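Local structure of F420-dependent methylenetetrahydromethanopterin dehydrogenase (Methanopyrus kandleri, 1QV9) at residues A[33-41]-A[52-63]. The protein catalyses the reversible, coenzyme F420-dependent reduction of methenyl-tetrahydromethanopterin to methylene-tetrahydromethanopterin in methanogenesis from carbon dioxide. Residues are numbered along the deposited sequence; the frame is centred on the assembly and turned at random.
Sequences VEFRVVGTS and AVEMALDIAEDF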
ATOM      1  N   VAL A  33      41.221   4.987   8.782  1.00 22.53           N
ATOM      2  CA  VAL A  33      41.085   3.533   8.809  1.00 22.87           C
ATOM      3  C   VAL A  33      41.581   2.908   7.509  1.00 20.44           C
ATOM      4  O   VAL A  33      41.608   3.557   6.473  1.00 24.24           O
ATOM      5  CB  VAL A  33      39.591   3.094   8.990  1.00 22.98           C
ATOM      6  CG1 VAL A  33      39.059   3.592  10.310  1.00 24.92           C
ATOM      7  CG2 VAL A  33      38.736   3.620   7.814  1.00 23.96           C
ATOM      8  N   GLU A  34      41.937   1.638   7.587  1.00 21.24           N
ATOM      9  CA  GLU A  34      42.366   0.860   6.432  1.00 20.98           C
ATOM     10  C   GLU A  34      41.943  -0.554   6.760  1.00 19.79           C
ATOM     11  O   GLU A  34      42.257  -1.053   7.840  1.00 19.67           O
ATOM     12  CB  GLU A  34      43.887   0.919   6.258  1.00 25.35           C
ATOM     13  CG  GLU A  34      44.345   0.146   5.037  1.00 35.85           C
ATOM     14  CD  GLU A  34      45.805   0.381   4.660  1.00 43.46           C
ATOM     15  OE1 GLU A  34      46.205  -0.117   3.589  1.00 46.10           O
ATOM     16  OE2 GLU A  34      46.542   1.052   5.414  1.00 41.86           O
ATOM     17  N   PHE A  35      41.213  -1.189   5.842  1.00 18.24           N
ATOM     18  CA  PHE A  35      40.746  -2.552   6.080  1.00 15.73           C
ATOM     19  C   PHE A  35      41.116  -3.493   4.945  1.00 19.45           C
ATOM     20  O   PHE A  35      41.349  -3.085   3.806  1.00 19.97           O
ATOM     21  CB  PHE A  35      39.204  -2.583   6.158  1.00 18.18           C
ATOM     22  CG  PHE A  35      38.596  -1.635   7.166  1.00 18.58           C
ATOM     23  CD1 PHE A  35      37.445  -0.935   6.870  1.00 21.63           C
ATOM     24  CD2 PHE A  35      39.137  -1.509   8.433  1.00 22.58           C
ATOM     25  CE1 PHE A  35      36.828  -0.104   7.839  1.00 23.30           C
ATOM     26  CE2 PHE A  35      38.526  -0.681   9.401  1.00 20.97           C
ATOM     27  CZ  PHE A  35      37.372   0.016   9.090  1.00 22.55           C
ATOM     28  N   ARG A  36      41.180  -4.764   5.286  1.00 16.43           N
ATOM     29  CA  ARG A  36      41.367  -5.842   4.330  1.00 16.93           C
ATOM     30  C   ARG A  36      40.199  -6.784   4.624  1.00 20.30           C
ATOM     31  O   ARG A  36      39.826  -6.965   5.780  1.00 17.43           O
ATOM     32  CB  ARG A  36      42.681  -6.587   4.533  1.00 19.11           C
ATOM     33  CG  ARG A  36      43.942  -5.750   4.235  1.00 16.21           C
ATOM     34  CD  ARG A  36      43.982  -5.323   2.747  1.00 23.93           C
ATOM     35  NE  ARG A  36      45.192  -4.534   2.514  1.00 24.39           N
ATOM     36  CZ  ARG A  36      45.269  -3.221   2.639  1.00 26.82           C
ATOM     37  NH1 ARG A  36      46.437  -2.633   2.417  1.00 29.21           N
ATOM     38  NH2 ARG A  36      44.191  -2.501   2.949  1.00 25.92           N
ATOM     39  N   VAL A  37      39.590  -7.340   3.585  1.00 15.47           N
ATOM     40  CA  VAL A  37      38.464  -8.266   3.745  1.00 16.22           C
ATOM     41  C   VAL A  37      38.810  -9.553   3.012  1.00 18.84           C
ATOM     42  O   VAL A  37      39.262  -9.506   1.866  1.00 21.31           O
ATOM     43  CB  VAL A  37      37.159  -7.651   3.178  1.00 18.92           C
ATOM     44  CG1 VAL A  37      35.973  -8.619   3.395  1.00 20.29           C
ATOM     45  CG2 VAL A  37      36.892  -6.337   3.848  1.00 19.60           C
ATOM     46  N   VAL A  38      38.608 -10.713   3.644  1.00 15.87           N
ATOM     47  CA  VAL A  38      38.949 -11.976   2.985  1.00 16.75           C
ATOM     48  C   VAL A  38      37.925 -13.027   3.375  1.00 18.46           C
ATOM     49  O   VAL A  38      37.282 -12.902   4.411  1.00 18.66           O
ATOM     50  CB  VAL A  38      40.349 -12.485   3.384  1.00 17.93           C
ATOM     51  CG1 VAL A  38      41.392 -11.460   2.984  1.00 18.98           C
ATOM     52  CG2 VAL A  38      40.411 -12.782   4.907  1.00 17.85           C
ATOM     53  N   GLY A  39      37.744 -14.064   2.552  1.00 17.04           N
ATOM     54  CA  GLY A  39      36.768 -15.059   2.923  1.00 16.46           C
ATOM     55  C   GLY A  39      36.660 -16.122   1.861  1.00 18.37           C
ATOM     56  O   GLY A  39      37.382 -16.084   0.857  1.00 18.00           O
ATOM     57  N   THR A  40      35.767 -17.064   2.113  1.00 18.65           N
ATOM     58  CA  THR A  40      35.526 -18.189   1.208  1.00 20.55           C
ATOM     59  C   THR A  40      34.082 -18.179   0.704  1.00 21.57           C
ATOM     60  O   THR A  40      33.481 -19.232   0.469  1.00 21.82           O
ATOM     61  CB  THR A  40      35.777 -19.537   1.928  1.00 21.38           C
ATOM     62  OG1 THR A  40      35.032 -19.563   3.144  1.00 25.72           O
ATOM     63  CG2 THR A  40      37.256 -19.719   2.233  1.00 21.60           C
ATOM     64  N   SER A  41      33.516 -16.987   0.563  1.00 17.59           N
ATOM     65  CA  SER A  41      32.158 -16.824   0.102  1.00 17.36           C
ATOM     66  C   SER A  41      31.181 -17.544   1.043  1.00 20.42           C
ATOM     67  O   SER A  41      31.375 -17.500   2.276  1.00 21.55           O
ATOM     68  CB  SER A  41      32.050 -17.318  -1.372  1.00 19.63           C
ATOM     69  OG  SER A  41      30.791 -16.950  -1.912  1.00 21.42           O
ATOM     70  N   ALA A  52      40.260 -19.580   5.160  1.00 18.77           N
ATOM     71  CA  ALA A  52      39.964 -18.156   5.277  1.00 18.03           C
ATOM     72  C   ALA A  52      40.789 -17.527   6.398  1.00 17.46           C
ATOM     73  O   ALA A  52      41.388 -16.457   6.231  1.00 19.25           O
ATOM     74  CB  ALA A  52      38.487 -17.944   5.561  1.00 17.94           C
ATOM     75  N   VAL A  53      40.813 -18.174   7.557  1.00 18.93           N
ATOM     76  CA  VAL A  53      41.567 -17.617   8.670  1.00 21.47           C
ATOM     77  C   VAL A  53      43.083 -17.620   8.377  1.00 22.19           C
ATOM     78  O   VAL A  53      43.792 -16.678   8.739  1.00 21.59           O
ATOM     79  CB  VAL A  53      41.227 -18.374   9.980  1.00 21.24           C
ATOM     80  CG1 VAL A  53      42.026 -17.797  11.153  1.00 24.19           C
ATOM     81  CG2 VAL A  53      39.739 -18.227  10.276  1.00 22.48           C
ATOM     82  N   GLU A  54      43.575 -18.662   7.709  1.00 21.53           N
ATOM     83  CA  GLU A  54      44.994 -18.734   7.341  1.00 24.45           C
ATOM     84  C   GLU A  54      45.328 -17.545   6.428  1.00 22.30           C
ATOM     85  O   GLU A  54      46.377 -16.901   6.586  1.00 24.71           O
ATOM     86  CB  GLU A  54      45.283 -20.077   6.653  1.00 27.20           C
ATOM     87  CG  GLU A  54      46.765 -20.412   6.546  1.00 40.88           C
ATOM     88  CD  GLU A  54      47.017 -21.779   5.905  1.00 44.39           C
ATOM     89  OE1 GLU A  54      46.488 -22.790   6.419  1.00 49.88           O
ATOM     90  OE2 GLU A  54      47.750 -21.838   4.893  1.00 48.21           O
HETATM   91  N   MSE A  55      44.436 -17.241   5.479  0.60 22.00           N
HETATM   92  CA  MSE A  55      44.633 -16.098   4.577  0.60 24.25           C
HETATM   93  C   MSE A  55      44.758 -14.827   5.411  0.60 23.44           C
HETATM   94  O   MSE A  55      45.628 -13.983   5.182  0.60 24.97           O
HETATM   95  CB  MSE A  55      43.424 -15.913   3.636  0.60 25.81           C
HETATM   96  CG  MSE A  55      43.616 -16.310   2.189  0.60 27.17           C
HETATM   97 SE   MSE A  55      42.146 -15.625   1.099  0.60 24.40          SE
HETATM   98  CE  MSE A  55      40.707 -16.530   2.061  0.60 14.84           C
ATOM     99  N   ALA A  56      43.854 -14.672   6.370  1.00 20.60           N
ATOM    100  CA  ALA A  56      43.859 -13.484   7.197  1.00 19.87           C
ATOM    101  C   ALA A  56      45.149 -13.350   8.017  1.00 19.24           C
ATOM    102  O   ALA A  56      45.730 -12.269   8.111  1.00 21.38           O
ATOM    103  CB  ALA A  56      42.665 -13.522   8.134  1.00 19.65           C
ATOM    104  N   LEU A  57      45.564 -14.438   8.640  1.00 20.43           N
ATOM    105  CA  LEU A  57      46.760 -14.387   9.485  1.00 23.44           C
ATOM    106  C   LEU A  57      48.044 -14.215   8.683  1.00 23.54           C
ATOM    107  O   LEU A  57      49.014 -13.637   9.176  1.00 27.48           O
ATOM    108  CB  LEU A  57      46.823 -15.619  10.391  1.00 22.95           C
ATOM    109  CG  LEU A  57      45.645 -15.666  11.380  1.00 26.38           C
ATOM    110  CD1 LEU A  57      45.665 -16.988  12.112  1.00 29.13           C
ATOM    111  CD2 LEU A  57      45.720 -14.503  12.368  1.00 26.28           C
ATOM    112  N   ASP A  58      48.033 -14.668   7.431  1.00 23.19           N
ATOM    113  CA  ASP A  58      49.175 -14.519   6.552  1.00 25.33           C
ATOM    114  C   ASP A  58      49.268 -13.031   6.202  1.00 23.88           C
ATOM    115  O   ASP A  58      50.337 -12.420   6.278  1.00 25.71           O
ATOM    116  CB  ASP A  58      48.958 -15.372   5.297  1.00 31.68           C
ATOM    117  CG  ASP A  58      50.020 -15.138   4.261  1.00 42.46           C
ATOM    118  OD1 ASP A  58      51.203 -15.378   4.584  1.00 46.07           O
ATOM    119  OD2 ASP A  58      49.680 -14.705   3.134  1.00 46.94           O
ATOM    120  N   ILE A  59      48.135 -12.432   5.853  1.00 22.01           N
ATOM    121  CA  ILE A  59      48.081 -11.013   5.519  1.00 21.66           C
ATOM    122  C   ILE A  59      48.467 -10.160   6.735  1.00 24.40           C
ATOM    123  O   ILE A  59      49.163  -9.140   6.607  1.00 25.56           O
ATOM    124  CB  ILE A  59      46.659 -10.651   5.035  1.00 25.82           C
ATOM    125  CG1 ILE A  59      46.453 -11.244   3.633  1.00 26.01           C
ATOM    126  CG2 ILE A  59      46.443  -9.159   4.987  1.00 24.00           C
ATOM    127  CD1 ILE A  59      44.963 -11.484   3.308  1.00 30.46           C
ATOM    128  N   ALA A  60      48.016 -10.591   7.908  1.00 24.15           N
ATOM    129  CA  ALA A  60      48.265  -9.868   9.158  1.00 24.67           C
ATOM    130  C   ALA A  60      49.744  -9.616   9.461  1.00 26.63           C
ATOM    131  O   ALA A  60      50.084  -8.602  10.065  1.00 25.15           O
ATOM    132  CB  ALA A  60      47.594 -10.620  10.320  1.00 23.94           C
ATOM    133  N   GLU A  61      50.626 -10.519   9.041  1.00 29.29           N
ATOM    134  CA  GLU A  61      52.057 -10.341   9.314  1.00 31.28           C
ATOM    135  C   GLU A  61      52.601  -9.014   8.785  1.00 33.15           C
ATOM    136  O   GLU A  61      53.343  -8.315   9.486  1.00 32.70           O
ATOM    137  CB  GLU A  61      52.871 -11.492   8.718  1.00 37.30           C
ATOM    138  CG  GLU A  61      54.341 -11.452   9.138  1.00 45.54           C
ATOM    139  CD  GLU A  61      55.202 -12.483   8.425  1.00 51.36           C
ATOM    140  OE1 GLU A  61      56.389 -12.627   8.811  1.00 53.99           O
ATOM    141  OE2 GLU A  61      54.705 -13.141   7.477  1.00 52.25           O
ATOM    142  N   ASP A  62      52.237  -8.658   7.558  1.00 31.61           N
ATOM    143  CA  ASP A  62      52.702  -7.402   6.987  1.00 30.67           C
ATOM    144  C   ASP A  62      51.726  -6.257   7.214  1.00 29.81           C
ATOM    145  O   ASP A  62      52.121  -5.085   7.286  1.00 31.35           O
ATOM    146  CB  ASP A  62      52.939  -7.561   5.478  1.00 35.83           C
ATOM    147  CG  ASP A  62      53.450  -6.285   4.832  1.00 45.52           C
ATOM    148  OD1 ASP A  62      52.664  -5.613   4.122  1.00 50.46           O
ATOM    149  OD2 ASP A  62      54.641  -5.944   5.036  1.00 47.92           O
ATOM    150  N   PHE A  63      50.441  -6.581   7.317  1.00 25.75           N
ATOM    151  CA  PHE A  63      49.436  -5.539   7.488  1.00 23.53           C
ATOM    152  C   PHE A  63      49.364  -5.017   8.917  1.00 21.86           C
ATOM    153  O   PHE A  63      49.054  -3.858   9.107  1.00 24.72           O
ATOM    154  CB  PHE A  63      48.066  -6.066   7.027  1.00 22.86           C
ATOM    155  CG  PHE A  63      46.975  -5.024   6.973  1.00 19.96           C
ATOM    156  CD1 PHE A  63      47.085  -3.875   6.179  1.00 19.82           C
ATOM    157  CD2 PHE A  63      45.791  -5.215   7.699  1.00 20.54           C
ATOM    158  CE1 PHE A  63      46.059  -2.955   6.110  1.00 23.13           C
ATOM    159  CE2 PHE A  63      44.767  -4.300   7.632  1.00 18.71           C
ATOM    160  CZ  PHE A  63      44.886  -3.161   6.840  1.00 20.02           C
TER
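R36 lies over one face of the F63 ring, its CG standing 3.7 Å from the F63 ring centroid in a CH-pi contact only 9° off the normal. The bend at chi2 (-63°) turns the chain back across the ring, and the guanidinium, tilted 38° from the ring plane, receives F63 CE1 over its centre. E34 reaches the same phenyl from another direction: its carbonyl O lies at the ring edge, 3.5 Å from F63 CZ, while its carboxylate stands nearly perpendicular to the ring.

Polar bonds within strand 33-39 fix the arginine. R36 NH1 forms a salt bridge with E34 OE1 (2.8 Å), and R36 NH2 donates to F35 O from above the carbonyl plane. A leucine in place of R36 would probably leave the E34 carboxylate without its charged mate and F35 O without this donor.

Helix 46-63 is the helical part of a beta-alpha-beta crossover: it runs back roughly antiparallel to strand 33-39 and leads over strand 4-10 to strand 67-71, in a parallel sheet with the 2-1-3-4-5 strand order of flavodoxin-like folds. Strand 33-39 is outermost within the chain, but a second subunit pairs antiparallel with V37-G39, continuing the sheet.

Apolar packing fills the rest. V38 divides its branches, CG1 meeting I59 CD1 at 3.6 Å and CG2 touching A56 CB at 4.0 Å. Beyond it, T40 CG2 rests against A52 CB, also 4.0 Å away.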